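Local atomic coordinates of protein-L-isoaspartate(D-aspartate) O-methyltransferase (Sulfolobus tokodaii, PDB entry 1VBF), a protein that probably catalyses the transfer of a methyl group from S-adenosyl-L-methionine to L-isoaspartyl residues in age-damaged proteins, a step toward their repair or degradation. Residues B[59-64]-B[171-176]. Sequence-based numbering, arbitrary orientation.
Sequences GIFMLD and QKLYKV
Leu173, pointing from the strand toward the helix, is the one residue of 171-176 that touches 59-64, and its two methyl groups go to different partners. CD2 meets the selenium of Met62, a selenomethionine in this crystal, with Leu173 CD2 3.9 Å from Met62 SE. Leu173 CD1 lies 4.4 Å from Phe61 CE2, a looser contact, and approaches the ring obliquely. The contact is entirely apolar and small, burying 111 Å² in all, and no hydrogen bond joins the two segments. The nearest pair of CA atoms, Met62 CA and Leu173 CA, is 8.7 Å apart, and the two elements touch through side chains.

Met62 leaves the helix with CG anti to its own carbonyl carbon (chi1 -60°) and runs out extended as far as the selenium; the chain then bends at chi3, so that SE rather than CE is what Leu173 meets. In Leu173, CG is roughly anti to the backbone N (chi1 -151°), and its side chain lies at a slant to that of Met62. Thr54, Trp141 and Phe193 also pack on Met62, while Ile162 and Leu188, from the strands on either side, pack on Leu173. Beyond this apolar patch, Lys175 provides a polar tie between the same two elements: its NZ donates a hydrogen bond to the carbonyl oxygen of Glu65, the last residue of the helix.

Helix 56-65 thus lies over one face of the mixed seven-stranded sheet of this Rossmann-like methyltransferase domain. Its other flank, through Ile60 and Leu63, rests on helix 83-91, and beneath Leu173 strand 171-177 runs antiparallel to both its neighbours, 159-165 and 184-191.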
# COMPACT_ATOMS: atom_id res chain seq x y z
N GLY B 59 1.47 21.80 -22.83
CA GLY B 59 1.30 23.25 -22.94
C GLY B 59 0.59 23.76 -24.20
O GLY B 59 -0.33 24.59 -24.15
N ILE B 60 1.01 23.25 -25.35
CA ILE B 60 0.40 23.66 -26.61
C ILE B 60 -1.05 23.21 -26.67
O ILE B 60 -1.92 23.92 -27.21
CB ILE B 60 1.19 23.08 -27.81
CG1 ILE B 60 2.65 23.54 -27.72
CG2 ILE B 60 0.58 23.55 -29.11
CD1 ILE B 60 2.78 25.05 -27.52
N PHE B 61 -1.31 22.03 -26.12
CA PHE B 61 -2.67 21.50 -26.08
C PHE B 61 -3.54 22.42 -25.22
O PHE B 61 -4.66 22.79 -25.60
CB PHE B 61 -2.68 20.07 -25.52
CG PHE B 61 -4.07 19.53 -25.31
CD1 PHE B 61 -4.93 19.35 -26.39
CD2 PHE B 61 -4.54 19.29 -24.02
CE1 PHE B 61 -6.26 18.96 -26.19
CE2 PHE B 61 -5.87 18.90 -23.81
CZ PHE B 61 -6.74 18.74 -24.89
N MSE B 62 -3.03 22.81 -24.06
CA MSE B 62 -3.77 23.69 -23.17
C MSE B 62 -4.06 25.04 -23.80
O MSE B 62 -5.21 25.52 -23.77
CB MSE B 62 -3.00 23.85 -21.87
CG MSE B 62 -2.78 22.52 -21.18
SE MSE B 62 -2.07 22.65 -19.38
CE MSE B 62 -0.33 21.90 -19.74
N LEU B 63 -3.04 25.66 -24.38
CA LEU B 63 -3.24 26.95 -25.03
C LEU B 63 -4.21 26.80 -26.20
O LEU B 63 -5.06 27.66 -26.41
CB LEU B 63 -1.92 27.53 -25.53
CG LEU B 63 -0.87 27.85 -24.46
CD1 LEU B 63 0.27 28.63 -25.10
CD2 LEU B 63 -1.49 28.64 -23.30
N ASP B 64 -4.09 25.71 -26.95
CA ASP B 64 -4.98 25.49 -28.09
C ASP B 64 -6.42 25.39 -27.60
O ASP B 64 -7.35 25.90 -28.23
CB ASP B 64 -4.56 24.23 -28.85
CG ASP B 64 -5.11 24.19 -30.28
OD1 ASP B 64 -5.45 25.27 -30.84
OD2 ASP B 64 -5.19 23.07 -30.86
N GLN B 171 -3.41 14.67 -11.25
CA GLN B 171 -4.63 15.47 -11.22
C GLN B 171 -5.42 15.41 -12.50
O GLN B 171 -5.19 14.55 -13.33
CB GLN B 171 -4.27 16.93 -10.92
CG GLN B 171 -3.32 17.12 -9.74
CD GLN B 171 -1.87 16.95 -10.12
OE1 GLN B 171 -1.45 17.38 -11.18
NE2 GLN B 171 -1.09 16.33 -9.25
N LYS B 172 -6.36 16.33 -12.65
CA LYS B 172 -7.17 16.38 -13.86
C LYS B 172 -7.12 17.78 -14.44
O LYS B 172 -7.13 18.76 -13.70
CB LYS B 172 -8.62 16.01 -13.55
CG LYS B 172 -8.88 14.54 -13.26
CD LYS B 172 -10.00 14.44 -12.24
CE LYS B 172 -9.61 15.25 -10.97
NZ LYS B 172 -10.72 15.47 -9.99
N LEU B 173 -7.07 17.86 -15.77
CA LEU B 173 -7.02 19.13 -16.48
C LEU B 173 -8.47 19.57 -16.73
O LEU B 173 -9.27 18.82 -17.30
CB LEU B 173 -6.26 18.92 -17.81
CG LEU B 173 -5.45 20.03 -18.51
CD1 LEU B 173 -6.20 20.50 -19.73
CD2 LEU B 173 -5.18 21.17 -17.56
N TYR B 174 -8.83 20.76 -16.30
CA TYR B 174 -10.19 21.21 -16.51
C TYR B 174 -10.36 22.46 -17.34
O TYR B 174 -9.61 23.43 -17.18
CB TYR B 174 -10.90 21.48 -15.18
CG TYR B 174 -11.30 20.27 -14.40
CD1 TYR B 174 -10.41 19.68 -13.50
CD2 TYR B 174 -12.57 19.74 -14.54
CE1 TYR B 174 -10.80 18.58 -12.75
CE2 TYR B 174 -12.97 18.64 -13.79
CZ TYR B 174 -12.08 18.07 -12.90
OH TYR B 174 -12.48 16.97 -12.18
N LYS B 175 -11.35 22.44 -18.23
CA LYS B 175 -11.66 23.59 -19.05
C LYS B 175 -12.97 24.15 -18.46
O LYS B 175 -14.04 23.53 -18.55
CB LYS B 175 -11.84 23.17 -20.51
CG LYS B 175 -12.15 24.33 -21.44
CD LYS B 175 -12.29 23.86 -22.87
CE LYS B 175 -12.67 24.99 -23.78
NZ LYS B 175 -12.46 24.60 -25.19
N VAL B 176 -12.88 25.32 -17.87
CA VAL B 176 -14.01 25.95 -17.21
C VAL B 176 -14.59 27.11 -17.98
O VAL B 176 -13.87 28.04 -18.32
CB VAL B 176 -13.58 26.45 -15.84
CG1 VAL B 176 -14.74 27.05 -15.10
CG2 VAL B 176 -12.98 25.33 -15.06